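Local coordinates for phosphate ABC transporter, phosphate-binding protein (Clostridium perfringens, PDB 4Q8R) that probably captures inorganic phosphate with high affinity outside the cell membrane and hands it to an ABC-type transporter for uptake, at residues 15-20 with 240-245; 36-41 with 55-60; 154-159 with 171-176; 71-76 with 209-214. One frame throughout, in Å; residues are numbered along the deposited sequence. Where two conformers were deposited one is given.

Contact 1: 15-20 with 240-245. With ZN (zinc ion), chain C.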
loop_
_atom_site.group_PDB
_atom_site.type_symbol
_atom_site.label_atom_id
_atom_site.label_comp_id
_atom_site.label_asym_id
_atom_site.label_seq_id
_atom_site.Cartn_x
_atom_site.Cartn_y
_atom_site.Cartn_z
ATOM N N GLY A 15 7.315 -1.035 -2.996
ATOM C CA GLY A 15 8.470 -0.647 -3.793
ATOM C C GLY A 15 9.559 0.148 -3.027
ATOM O O GLY A 15 10.732 -0.230 -3.110
ATOM N N PRO A 16 9.178 1.208 -2.249
ATOM C CA PRO A 16 10.227 2.002 -1.609
ATOM C C PRO A 16 11.032 1.126 -0.640
ATOM O O PRO A 16 12.277 1.149 -0.677
ATOM C CB PRO A 16 9.438 3.083 -0.869
ATOM C CG PRO A 16 8.290 3.352 -1.867
ATOM C CD PRO A 16 7.900 1.951 -2.289
ATOM N N VAL A 17 10.359 0.320 0.170
ATOM C CA VAL A 17 11.113 -0.523 1.132
ATOM C C VAL A 17 11.903 -1.623 0.477
ATOM O O VAL A 17 13.034 -1.925 0.888
ATOM C CB VAL A 17 10.230 -1.038 2.289
ATOM C CG1 VAL A 17 9.230 -2.123 1.902
ATOM C CG2 VAL A 17 11.101 -1.539 3.458
ATOM N N MET A 18 11.342 -2.258 -0.542
ATOM C CA MET A 18 12.088 -3.245 -1.243
ATOM C C MET A 18 13.351 -2.709 -1.896
ATOM O O MET A 18 14.441 -3.383 -1.869
ATOM C CB MET A 18 11.186 -3.902 -2.339
ATOM C CG MET A 18 11.750 -5.255 -2.828
ATOM S SD MET A 18 11.821 -6.542 -1.536
ATOM C CE MET A 18 10.167 -6.768 -1.074
ATOM N N GLU A 19 13.292 -1.487 -2.461
ATOM C CA GLU A 19 14.490 -0.865 -3.047
ATOM C C GLU A 19 15.548 -0.607 -1.919
ATOM O O GLU A 19 16.758 -0.864 -2.089
ATOM C CB GLU A 19 14.195 0.482 -3.710
ATOM C CG GLU A 19 13.253 0.416 -4.937
ATOM C CD GLU A 19 12.916 1.803 -5.503
ATOM O OE1 GLU A 19 13.443 2.856 -5.005
ATOM O OE2 GLU A 19 12.144 1.830 -6.463
ATOM N N ALA A 20 15.088 -0.125 -0.777
ATOM C CA ALA A 20 16.008 0.143 0.353
ATOM C C ALA A 20 16.634 -1.146 0.839
ATOM O O ALA A 20 17.862 -1.207 1.162
ATOM C CB ALA A 20 15.241 0.833 1.471
ATOM N N GLU A 240 11.158 3.260 6.599
ATOM C CA GLU A 240 10.212 3.514 5.494
ATOM C C GLU A 240 8.774 3.725 6.017
ATOM O O GLU A 240 7.827 3.616 5.243
ATOM C CB GLU A 240 10.309 2.368 4.485
ATOM C CG GLU A 240 11.657 2.262 3.841
ATOM C CD GLU A 240 12.004 3.412 2.922
ATOM O OE1 GLU A 240 11.107 3.980 2.323
ATOM O OE2 GLU A 240 13.195 3.713 2.739
ATOM N N HIS A 241 8.624 4.057 7.310
ATOM C CA HIS A 241 7.334 4.300 7.966
ATOM C C HIS A 241 6.376 3.099 8.009
ATOM O O HIS A 241 5.175 3.229 8.105
ATOM C CB HIS A 241 6.649 5.475 7.295
ATOM C CG HIS A 241 7.566 6.625 7.055
ATOM N ND1 HIS A 241 8.214 7.274 8.091
ATOM C CD2 HIS A 241 7.989 7.220 5.917
ATOM C CE1 HIS A 241 8.976 8.238 7.601
ATOM N NE2 HIS A 241 8.849 8.232 6.283
ATOM N N LEU A 242 6.961 1.918 8.033
ATOM C CA LEU A 242 6.238 0.679 8.199
ATOM C C LEU A 242 6.293 0.145 9.605
ATOM O O LEU A 242 7.019 0.680 10.458
ATOM C CB LEU A 242 6.790 -0.329 7.238
ATOM C CG LEU A 242 6.907 0.125 5.767
ATOM C CD1 LEU A 242 7.537 -0.974 4.923
ATOM C CD2 LEU A 242 5.546 0.544 5.170
ATOM N N ILE A 243 5.590 -0.933 9.850
ATOM C CA ILE A 243 5.543 -1.574 11.151
ATOM C C ILE A 243 6.302 -2.890 11.092
ATOM O O ILE A 243 6.061 -3.719 10.221
ATOM C CB ILE A 243 4.093 -1.841 11.577
ATOM C CG1 ILE A 243 3.325 -0.532 11.810
ATOM C CG2 ILE A 243 4.025 -2.718 12.811
ATOM C CD1 ILE A 243 2.946 0.189 10.532
ATOM N N LYS A 244 7.255 -3.077 12.008
ATOM C CA LYS A 244 8.052 -4.270 12.017
ATOM C C LYS A 244 7.214 -5.495 12.277
ATOM O O LYS A 244 6.239 -5.468 13.048
ATOM C CB LYS A 244 9.172 -4.200 13.103
ATOM C CG LYS A 244 10.218 -3.153 12.827
ATOM C CD LYS A 244 11.262 -3.181 13.962
ATOM C CE LYS A 244 12.303 -2.102 13.807
ATOM N NZ LYS A 244 13.392 -2.104 14.865
ATOM N N VAL A 245 7.561 -6.540 11.564
ATOM C CA VAL A 245 7.210 -7.893 11.845
ATOM C C VAL A 245 6.538 -8.799 10.870
ATOM O O VAL A 245 6.508 -8.512 9.676
ATOM C CB VAL A 245 6.766 -8.069 13.294
ATOM C CG1 VAL A 245 5.649 -9.033 13.420
ATOM C CG2 VAL A 245 7.963 -8.508 14.060
HETATM ZN ZN ZN C . 10.211 9.235 4.698
HETATM O O HOH W 1 13.456 3.798 -0.507
#
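A Schellman motif ends helix 231-239 here and turns the C-terminal tail of this periplasmic-binding-protein fold against the first turns of helix 15-28. H241, with a positive phi of 63°, is the C-prime residue; the backbone N atoms of H241 and L242 reach back to the O atoms of A238 and V237. The reversal leaves E240 and L242 both pointing at V17, whose CG2 meets the glutamate and CG1 the leucine.

E240 buries the most surface. Its CG lies anti to the carbonyl carbon, and a bend at chi2 (-68°) swings the carboxylate across the helix surface toward P16 and A20. The methylene part crosses V17 obliquely, with E240 CG 3.9 Å from V17 CG2. The carboxylate straddles one helical turn: E240 OE1 is 3.7 Å from P16 CB, and E240 OE2 is 3.8 Å from A20 CB. Glutamate suits this margin because its methylenes cover valine while its charge stays near water. One water donates to P16 O at 2.9 Å and to E240 OE2 at 3.3 Å, so P16 O, already the acceptor of the A20 N-H, has two donors. Proline is easily housed in the first helical turn, where its missing N-H costs no helix bond.

L242, buried like V17, supplies the apolar half: its CD1 meets V17 CG1 at 3.6 Å while the same side chain also packs on A77 and D79 of strand 71-86. H241 takes no part in the packing on helix 15-28; its NE2 binds a zinc ion at 2.3 Å.

Contact 2: 36-41 with 55-60; sequences INQIGS and IGMASR. With PO4 (phosphate ion), chain B.
Opposite first torsions aim two serine hydroxyls at one phosphate ion: S41 OG lies anti to its carbonyl carbon (chi1 -66°), whereas S59 OG sits in the crowded position between backbone N and carbonyl carbon (chi1 65°). S41 OG faces two ways. It donates to PO4 O1 at 2.6 Å and accepts the backbone N-H of S59, with S59 N 2.9 Å from S41 OG in a fairly straight bond (160°). The second bond fixes the rotation of the hydroxyl and leaves its proton for the anion. S41 N also donates to PO4 O1, at 2.8 Å, so one oxygen is gripped twice by one residue; S59 OG holds PO4 O4 at 2.7 Å.

S41 opens helix 41-50, and G40 is its N-cap. With a positive phi at G40, a CB would collide with the carbonyl O of I39, so glycine fits the turn. The helix N-terminus probably adds a favourable field for the anion.

Farther along, the extended M57 chain crosses I36 at about a right angle, and M57 CE touches I36 CG2 at 3.6 Å. This long, flexible side chain spans strands whose axes stay 9.0 Å apart because strand 6-10 runs between them. S11, S13, T12, S129, G130 and T131 complete the shell, a cluster of hydroxyls and helix-start amides characteristic of the phosphate site of a periplasmic phosphate-binding protein, to which this beta-alpha-beta crossover contributes S41 and S59.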
loop_
_atom_site.group_PDB
_atom_site.type_symbol
_atom_site.label_atom_id
_atom_site.label_comp_id
_atom_site.label_asym_id
_atom_site.label_seq_id
_atom_site.Cartn_x
_atom_site.Cartn_y
_atom_site.Cartn_z
ATOM N N ILE A 36 13.607 -5.187 -9.278
ATOM C CA ILE A 36 12.338 -4.854 -8.713
ATOM C C ILE A 36 11.501 -4.105 -9.747
ATOM O O ILE A 36 11.938 -3.053 -10.233
ATOM C CB ILE A 36 12.467 -3.938 -7.461
ATOM C CG1 ILE A 36 13.341 -4.636 -6.403
ATOM C CG2 ILE A 36 11.125 -3.576 -6.854
ATOM C CD1 ILE A 36 13.987 -3.700 -5.424
ATOM N N ASN A 37 10.317 -4.632 -10.084
ATOM C CA ASN A 37 9.381 -3.977 -11.005
ATOM C C ASN A 37 8.055 -3.725 -10.307
ATOM O O ASN A 37 7.414 -4.644 -9.805
ATOM C CB ASN A 37 9.187 -4.935 -12.161
ATOM C CG ASN A 37 8.494 -4.294 -13.312
ATOM O OD1 ASN A 37 8.393 -3.051 -13.409
ATOM N ND2 ASN A 37 7.959 -5.135 -14.192
ATOM N N GLN A 38 7.671 -2.469 -10.180
ATOM C CA GLN A 38 6.533 -2.062 -9.439
ATOM C C GLN A 38 5.333 -1.954 -10.395
ATOM O O GLN A 38 5.264 -1.049 -11.233
ATOM C CB GLN A 38 6.744 -0.691 -8.813
ATOM C CG GLN A 38 7.842 -0.751 -7.770
ATOM C CD GLN A 38 8.088 0.549 -7.102
ATOM O OE1 GLN A 38 7.143 1.136 -6.575
ATOM N NE2 GLN A 38 9.338 0.973 -7.037
ATOM N N ILE A 39 4.430 -2.898 -10.255
ATOM C CA ILE A 39 3.315 -3.087 -11.191
ATOM C C ILE A 39 1.979 -3.300 -10.491
ATOM O O ILE A 39 0.963 -3.575 -11.147
ATOM C CB ILE A 39 3.646 -4.275 -12.147
ATOM C CG1 ILE A 39 3.850 -5.587 -11.384
ATOM C CG2 ILE A 39 4.762 -3.923 -13.055
ATOM C CD1 ILE A 39 4.140 -6.784 -12.268
ATOM N N GLY A 40 1.930 -3.207 -9.167
ATOM C CA GLY A 40 0.814 -3.474 -8.349
ATOM C C GLY A 40 0.685 -4.912 -7.882
ATOM O O GLY A 40 1.259 -5.826 -8.509
ATOM N N SER A 41 0.004 -5.125 -6.780
ATOM C CA SER A 41 -0.037 -6.398 -6.112
ATOM C C SER A 41 -0.535 -7.544 -6.986
ATOM O O SER A 41 0.112 -8.632 -7.014
ATOM C CB SER A 41 -0.815 -6.337 -4.860
ATOM O OG SER A 41 -0.238 -5.517 -3.860
ATOM N N ILE A 55 10.015 -13.734 -6.860
ATOM C CA ILE A 55 9.250 -13.281 -5.727
ATOM C C ILE A 55 8.196 -12.263 -6.159
ATOM O O ILE A 55 8.531 -11.376 -6.915
ATOM C CB ILE A 55 10.137 -12.655 -4.651
ATOM C CG1 ILE A 55 11.178 -13.670 -4.156
ATOM C CG2 ILE A 55 9.306 -12.120 -3.474
ATOM C CD1 ILE A 55 12.354 -13.075 -3.347
ATOM N N GLY A 56 6.956 -12.430 -5.716
ATOM C CA GLY A 56 5.915 -11.392 -5.844
ATOM C C GLY A 56 5.837 -10.580 -4.553
ATOM O O GLY A 56 5.955 -11.114 -3.459
ATOM N N MET A 57 5.657 -9.276 -4.687
ATOM C CA MET A 57 5.368 -8.451 -3.575
ATOM C C MET A 57 3.930 -8.024 -3.585
ATOM O O MET A 57 3.424 -7.524 -4.632
ATOM C CB MET A 57 6.396 -7.354 -3.389
ATOM C CG MET A 57 6.582 -6.355 -4.432
ATOM S SD MET A 57 8.138 -5.369 -4.307
ATOM C CE MET A 57 7.741 -4.463 -5.863
ATOM N N ALA A 58 3.271 -8.232 -2.451
ATOM C CA ALA A 58 1.843 -7.888 -2.306
ATOM C C ALA A 58 1.597 -7.051 -1.058
ATOM O O ALA A 58 2.269 -7.244 0.018
ATOM C CB ALA A 58 1.051 -9.115 -2.233
ATOM N N SER A 59 0.628 -6.170 -1.159
ATOM C CA SER A 59 0.216 -5.310 -0.033
ATOM C C SER A 59 -1.214 -5.649 0.394
ATOM O O SER A 59 -1.963 -4.832 0.989
ATOM C CB SER A 59 0.350 -3.866 -0.426
ATOM O OG SER A 59 -0.548 -3.529 -1.464
ATOM N N ARG A 60 -1.625 -6.881 0.093
ATOM C CA ARG A 60 -2.876 -7.462 0.597
ATOM C C ARG A 60 -2.607 -8.941 0.842
ATOM O O ARG A 60 -1.588 -9.469 0.350
ATOM C CB ARG A 60 -4.033 -7.340 -0.422
ATOM C CG ARG A 60 -3.727 -7.939 -1.775
ATOM C CD ARG A 60 -5.012 -8.238 -2.491
ATOM N NE ARG A 60 -4.852 -8.591 -3.882
ATOM C CZ ARG A 60 -4.645 -9.811 -4.333
ATOM N NH1 ARG A 60 -4.533 -10.833 -3.470
ATOM N NH2 ARG A 60 -4.603 -10.017 -5.644
HETATM P P PO4 B . -0.320 -1.729 -4.518
HETATM O O1 PO4 B . -0.689 -3.178 -4.876
HETATM O O2 PO4 B . 0.443 -1.062 -5.642
HETATM O O3 PO4 B . -1.558 -0.969 -4.062
HETATM O O4 PO4 B . 0.595 -1.795 -3.249
#

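Contact 3: 154-159 with 171-176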
loop_
_atom_site.group_PDB
_atom_site.type_symbol
_atom_site.label_atom_id
_atom_site.label_comp_id
_atom_site.label_asym_id
_atom_site.label_seq_id
_atom_site.Cartn_x
_atom_site.Cartn_y
_atom_site.Cartn_z
ATOM N N ASP A 154 -3.008 5.240 -11.512
ATOM C CA ASP A 154 -2.295 4.000 -11.672
ATOM C C ASP A 154 -1.026 4.071 -10.863
ATOM O O ASP A 154 -0.054 4.681 -11.286
ATOM C CB ASP A 154 -1.993 3.767 -13.156
ATOM C CG ASP A 154 -1.537 2.378 -13.457
ATOM O OD1 ASP A 154 -1.408 1.508 -12.550
ATOM O OD2 ASP A 154 -1.357 2.146 -14.669
ATOM N N GLY A 155 -1.084 3.478 -9.705
ATOM C CA GLY A 155 0.028 3.328 -8.837
ATOM C C GLY A 155 0.089 4.387 -7.725
ATOM O O GLY A 155 -0.522 5.439 -7.785
ATOM N N SER A 156 0.795 4.037 -6.630
ATOM C CA SER A 156 0.943 4.912 -5.456
ATOM C C SER A 156 1.440 6.293 -5.872
ATOM O O SER A 156 0.970 7.306 -5.341
ATOM C CB SER A 156 1.945 4.295 -4.482
ATOM O OG SER A 156 1.460 3.124 -3.859
ATOM N N GLY A 157 2.498 6.336 -6.680
ATOM C CA GLY A 157 3.099 7.625 -7.073
ATOM C C GLY A 157 2.061 8.547 -7.728
ATOM O O GLY A 157 2.000 9.778 -7.493
ATOM N N ASN A 158 1.227 7.949 -8.589
ATOM C CA ASN A 158 0.245 8.721 -9.333
ATOM C C ASN A 158 -0.860 9.249 -8.421
ATOM O O ASN A 158 -1.323 10.372 -8.592
ATOM C CB ASN A 158 -0.310 7.986 -10.542
ATOM C CG ASN A 158 0.693 8.003 -11.716
ATOM O OD1 ASN A 158 1.474 8.949 -11.873
ATOM N ND2 ASN A 158 0.673 6.997 -12.544
ATOM N N ILE A 159 -1.307 8.473 -7.436
ATOM C CA ILE A 159 -2.342 8.952 -6.571
ATOM C C ILE A 159 -1.820 10.118 -5.707
ATOM O O ILE A 159 -2.519 11.109 -5.497
ATOM C CB ILE A 159 -3.053 7.820 -5.824
ATOM C CG1 ILE A 159 -4.386 8.296 -5.189
ATOM C CG2 ILE A 159 -2.206 7.188 -4.739
ATOM C CD1 ILE A 159 -5.361 7.122 -4.854
ATOM N N GLY A 171 -7.354 10.824 -1.654
ATOM C CA GLY A 171 -6.897 9.508 -2.129
ATOM C C GLY A 171 -6.428 8.684 -0.964
ATOM O O GLY A 171 -6.472 9.124 0.161
ATOM N N TYR A 172 -5.969 7.458 -1.248
ATOM C CA TYR A 172 -5.435 6.581 -0.214
ATOM C C TYR A 172 -4.111 6.023 -0.675
ATOM O O TYR A 172 -3.882 5.750 -1.827
ATOM C CB TYR A 172 -6.433 5.500 0.148
ATOM C CG TYR A 172 -6.993 4.730 -1.057
ATOM C CD1 TYR A 172 -6.241 3.735 -1.709
ATOM C CD2 TYR A 172 -8.297 4.973 -1.517
ATOM C CE1 TYR A 172 -6.795 3.008 -2.767
ATOM C CE2 TYR A 172 -8.803 4.285 -2.594
ATOM C CZ TYR A 172 -8.058 3.336 -3.201
ATOM O OH TYR A 172 -8.570 2.613 -4.260
ATOM N N ILE A 173 -3.220 5.854 0.286
ATOM C CA ILE A 173 -1.858 5.495 -0.023
ATOM C C ILE A 173 -1.152 4.946 1.190
ATOM O O ILE A 173 -1.472 5.298 2.317
ATOM C CB ILE A 173 -1.137 6.741 -0.516
ATOM C CG1 ILE A 173 0.105 6.417 -1.300
ATOM C CG2 ILE A 173 -0.794 7.725 0.647
ATOM C CD1 ILE A 173 0.671 7.580 -2.040
ATOM N N SER A 174 -0.187 4.059 0.978
ATOM C CA SER A 174 0.672 3.559 2.061
ATOM C C SER A 174 1.341 4.732 2.831
ATOM O O SER A 174 1.771 5.713 2.224
ATOM C CB SER A 174 1.781 2.717 1.442
ATOM O OG SER A 174 2.862 2.502 2.339
ATOM N N PHE A 175 1.473 4.559 4.135
ATOM C CA PHE A 175 2.166 5.518 4.977
ATOM C C PHE A 175 3.588 5.775 4.438
ATOM O O PHE A 175 4.178 6.865 4.694
ATOM C CB PHE A 175 2.343 4.945 6.366
ATOM C CG PHE A 175 1.135 4.963 7.262
ATOM C CD1 PHE A 175 -0.164 5.305 6.835
ATOM C CD2 PHE A 175 1.311 4.599 8.646
ATOM C CE1 PHE A 175 -1.199 5.286 7.721
ATOM C CE2 PHE A 175 0.274 4.638 9.529
ATOM C CZ PHE A 175 -1.023 4.953 9.057
ATOM N N SER A 176 4.174 4.766 3.752
ATOM C CA SER A 176 5.503 4.854 3.178
ATOM C C SER A 176 5.682 6.039 2.216
ATOM O O SER A 176 6.772 6.522 1.965
ATOM C CB SER A 176 5.904 3.528 2.477
ATOM O OG SER A 176 7.259 3.433 2.425
HETATM O O HOH W 2 -0.074 2.742 -1.624
#
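This is a buried helix-on-sheet contact within a beta-alpha-beta crossover: helix 156-164 follows strand 151-153 and leads into strand 169-174, with strand 121-125 between the two strands in the sheet. I159 carries most of it. Its CG1 is anti to the backbone N (chi1 -165°), which sends CD1 across the strand backbone to 3.6 Å from Y172 O. G171 makes room for this branch, since a CB there would clash with I159 CG1.

I173 answers from the strand with the same first torsion, and the two isoleucines slide past each other in opposite directions, I159 CG2 lying 4.0 Å from I173 CD1. The end of I173 then presses on the first turn of the helix, with its CD1 3.3 Å from S156 O. Branched, extended isoleucines suit such a flat interface.

At one margin a water 2.7 Å from S156 OG accepts the N-H of S174, its oxygen lying 2.9 Å from S174 N. S156 OG is also hydrogen-bonded to T12, a phosphate ligand, so S156 probably acts as a second-shell residue. Inside, methyl groups pack on each other and on backbone atoms; the contact therefore probably rests on close fit rather than polar pairing, at the cost of leaving the buried N-H of Y172 without a partner.

Contact 4: 71-76 with 209-214. With ZN (zinc ion), chain F.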
loop_
_atom_site.group_PDB
_atom_site.type_symbol
_atom_site.label_atom_id
_atom_site.label_comp_id
_atom_site.label_asym_id
_atom_site.label_seq_id
_atom_site.Cartn_x
_atom_site.Cartn_y
_atom_site.Cartn_z
ATOM N N LEU A 71 1.616 -20.957 -3.647
ATOM C CA LEU A 71 2.428 -19.836 -3.151
ATOM C C LEU A 71 2.600 -19.861 -1.655
ATOM O O LEU A 71 1.641 -20.019 -0.935
ATOM C CB LEU A 71 1.854 -18.482 -3.574
ATOM C CG LEU A 71 1.869 -18.051 -5.045
ATOM C CD1 LEU A 71 1.083 -16.724 -5.158
ATOM C CD2 LEU A 71 3.280 -17.932 -5.612
ATOM N N LYS A 72 3.859 -19.794 -1.202
ATOM C CA LYS A 72 4.184 -19.565 0.195
ATOM C C LYS A 72 4.141 -18.059 0.428
ATOM O O LYS A 72 4.410 -17.280 -0.473
ATOM C CB LYS A 72 5.584 -20.099 0.464
ATOM C CG LYS A 72 5.727 -21.622 0.256
ATOM C CD LYS A 72 4.671 -22.427 1.028
ATOM C CE LYS A 72 4.927 -23.949 1.030
ATOM N NZ LYS A 72 6.117 -24.359 1.849
ATOM N N GLU A 73 3.804 -17.669 1.649
ATOM C CA GLU A 73 3.828 -16.271 2.003
ATOM C C GLU A 73 4.721 -15.973 3.153
ATOM O O GLU A 73 4.835 -16.747 4.129
ATOM C CB GLU A 73 2.436 -15.804 2.353
ATOM C CG GLU A 73 1.412 -16.407 1.452
ATOM C CD GLU A 73 0.060 -16.201 2.036
ATOM O OE1 GLU A 73 -0.669 -17.190 2.197
ATOM O OE2 GLU A 73 -0.233 -15.052 2.421
ATOM N N VAL A 74 5.387 -14.844 3.052
ATOM C CA VAL A 74 6.235 -14.364 4.162
ATOM C C VAL A 74 5.817 -12.906 4.427
ATOM O O VAL A 74 6.004 -12.034 3.563
ATOM C CB VAL A 74 7.743 -14.416 3.811
ATOM C CG1 VAL A 74 8.572 -13.773 4.873
ATOM C CG2 VAL A 74 8.172 -15.836 3.605
ATOM N N GLU A 75 5.314 -12.652 5.628
ATOM C CA GLU A 75 5.018 -11.316 6.026
ATOM C C GLU A 75 6.363 -10.595 6.305
ATOM O O GLU A 75 7.150 -11.035 7.178
ATOM C CB GLU A 75 4.078 -11.352 7.226
ATOM C CG GLU A 75 3.524 -10.040 7.666
ATOM C CD GLU A 75 2.508 -10.160 8.839
ATOM O OE1 GLU A 75 1.717 -11.143 8.894
ATOM O OE2 GLU A 75 2.473 -9.255 9.715
ATOM N N ILE A 76 6.621 -9.483 5.618
ATOM C CA ILE A 76 7.849 -8.685 5.837
ATOM C C ILE A 76 7.702 -7.350 6.588
ATOM O O ILE A 76 8.688 -6.805 7.093
ATOM C CB ILE A 76 8.621 -8.399 4.544
ATOM C CG1 ILE A 76 7.761 -7.618 3.545
ATOM C CG2 ILE A 76 9.091 -9.678 3.886
ATOM C CD1 ILE A 76 8.530 -7.172 2.286
ATOM N N LEU A 209 3.587 -8.709 1.963
ATOM C CA LEU A 209 3.984 -10.099 1.755
ATOM C C LEU A 209 4.968 -10.232 0.637
ATOM O O LEU A 209 4.864 -9.555 -0.412
ATOM C CB LEU A 209 2.766 -10.989 1.430
ATOM C CG LEU A 209 1.579 -10.980 2.364
ATOM C CD1 LEU A 209 0.446 -11.809 1.774
ATOM C CD2 LEU A 209 1.992 -11.434 3.755
ATOM N N ALA A 210 5.964 -11.107 0.852
ATOM C CA ALA A 210 6.768 -11.655 -0.198
ATOM C C ALA A 210 6.189 -13.065 -0.437
ATOM O O ALA A 210 6.014 -13.833 0.549
ATOM C CB ALA A 210 8.208 -11.774 0.307
ATOM N N VAL A 211 5.866 -13.394 -1.697
ATOM C CA VAL A 211 5.256 -14.613 -2.061
ATOM C C VAL A 211 6.086 -15.293 -3.149
ATOM O O VAL A 211 6.721 -14.649 -3.977
ATOM C CB VAL A 211 3.766 -14.474 -2.506
ATOM C CG1 VAL A 211 2.956 -13.793 -1.429
ATOM C CG2 VAL A 211 3.642 -13.741 -3.856
ATOM N N TYR A 212 6.114 -16.614 -3.096
ATOM C CA TYR A 212 7.010 -17.386 -3.953
ATOM C C TYR A 212 6.525 -18.842 -3.957
ATOM O O TYR A 212 5.838 -19.304 -3.053
ATOM C CB TYR A 212 8.468 -17.293 -3.465
ATOM C CG TYR A 212 8.684 -17.805 -2.079
ATOM C CD1 TYR A 212 8.922 -19.168 -1.841
ATOM C CD2 TYR A 212 8.624 -16.936 -0.988
ATOM C CE1 TYR A 212 9.127 -19.639 -0.578
ATOM C CE2 TYR A 212 8.857 -17.409 0.322
ATOM C CZ TYR A 212 9.098 -18.764 0.515
ATOM O OH TYR A 212 9.279 -19.293 1.760
ATOM N N LYS A 213 6.911 -19.547 -5.000
ATOM C CA LYS A 213 6.828 -20.984 -5.044
ATOM C C LYS A 213 8.157 -21.594 -4.529
ATOM O O LYS A 213 9.254 -21.156 -4.923
ATOM C CB LYS A 213 6.591 -21.426 -6.465
ATOM C CG LYS A 213 5.289 -20.965 -7.055
ATOM C CD LYS A 213 5.221 -21.699 -8.367
ATOM C CE LYS A 213 3.852 -21.746 -8.917
ATOM N NZ LYS A 213 4.083 -22.033 -10.354
ATOM N N GLU A 214 8.058 -22.585 -3.654
ATOM C CA GLU A 214 9.263 -23.213 -3.084
ATOM C C GLU A 214 10.186 -23.728 -4.184
ATOM O O GLU A 214 11.429 -23.683 -4.030
ATOM C CB GLU A 214 8.894 -24.326 -2.099
ATOM C CG GLU A 214 10.055 -24.738 -1.159
ATOM C CD GLU A 214 10.420 -23.664 -0.113
ATOM O OE1 GLU A 214 9.522 -23.283 0.682
ATOM O OE2 GLU A 214 11.597 -23.200 -0.081
HETATM ZN ZN ZN F . -2.155 -15.234 3.444
HETATM O O HOH W 3 -1.715 -14.256 4.834
#
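V74 O is gripped twice from the neighbouring strand: A210 N donates from 2.9 Å in a nearly straight bond (164°), and the CA-H of L209 adds a weaker contact, L209 CA standing 3.3 Å away from V74 O. The same pair closes its ring with V74 N 2.8 Å from A210 O. Two residues back along strand 71-86, K72 N meets Y212 O, also at 2.8 Å and nearly along the C=O axis, while the return bond from Y212 N to K72 O is longer at 3.2 Å.

K72-Y212 and V74-A210 are thus hydrogen-bonded antiparallel pairs, and E73-V211 and E75-L209 are non-hydrogen-bonded ones. Strand 205-213, which also pairs with strand 55-58, here joins strand 71-86 in the sheet of an alpha/beta lobe. Helix 41-50 covers L71 and V211, whereas helix 219-229 covers V74 and Y212, so apolar leucine and valine suit both faces.

On the face of K72, V74, A210 and Y212, the tyrosine CG takes the crowded position (chi1 60°), turning the ring over K72. K72 CB makes a CH-pi contact 4.0 Å from the centroid of the Y212 ring. V74 CG2 comes to the rim instead, 3.7 Å from Y212 CE2. Bent at chi2 (-52°) and again at chi4, the lysine, suited to this exposed end, carries its NZ into a long salt bridge with E214 OE1.

On the other face E73 extends beside L209, whose CD1 brushes the carboxylate. E73 OE2 binds a zinc ion at 2.2 Å, together with D61 and a water, and E73 OE1 is salt-bridged to K67.

How the contacts relate
Contacts 2 and 3 are the most buried. Each belongs to a beta-alpha-beta crossover in which a glycine N-caps the helix and a serine follows, yet contact 2 grips phosphate directly while contact 3 reaches it through T12. Contact 4 is mainly backbone pairing toward the rim, with zinc and charged groups at its surface. Contacts 2, 3 and 4 all reach the same sheet; contacts 2 and 4 join directly, A58 O lying 2.8 Å from L209 N and V211 O equally close to G56 N. Contact 1, without direct hydrogen bonds, brings the C-terminal tail against the helix near the N-terminus and touches the others: M18 packs on I36 and I76, and E240 O probably accepts a hydrogen bond from S176 OG.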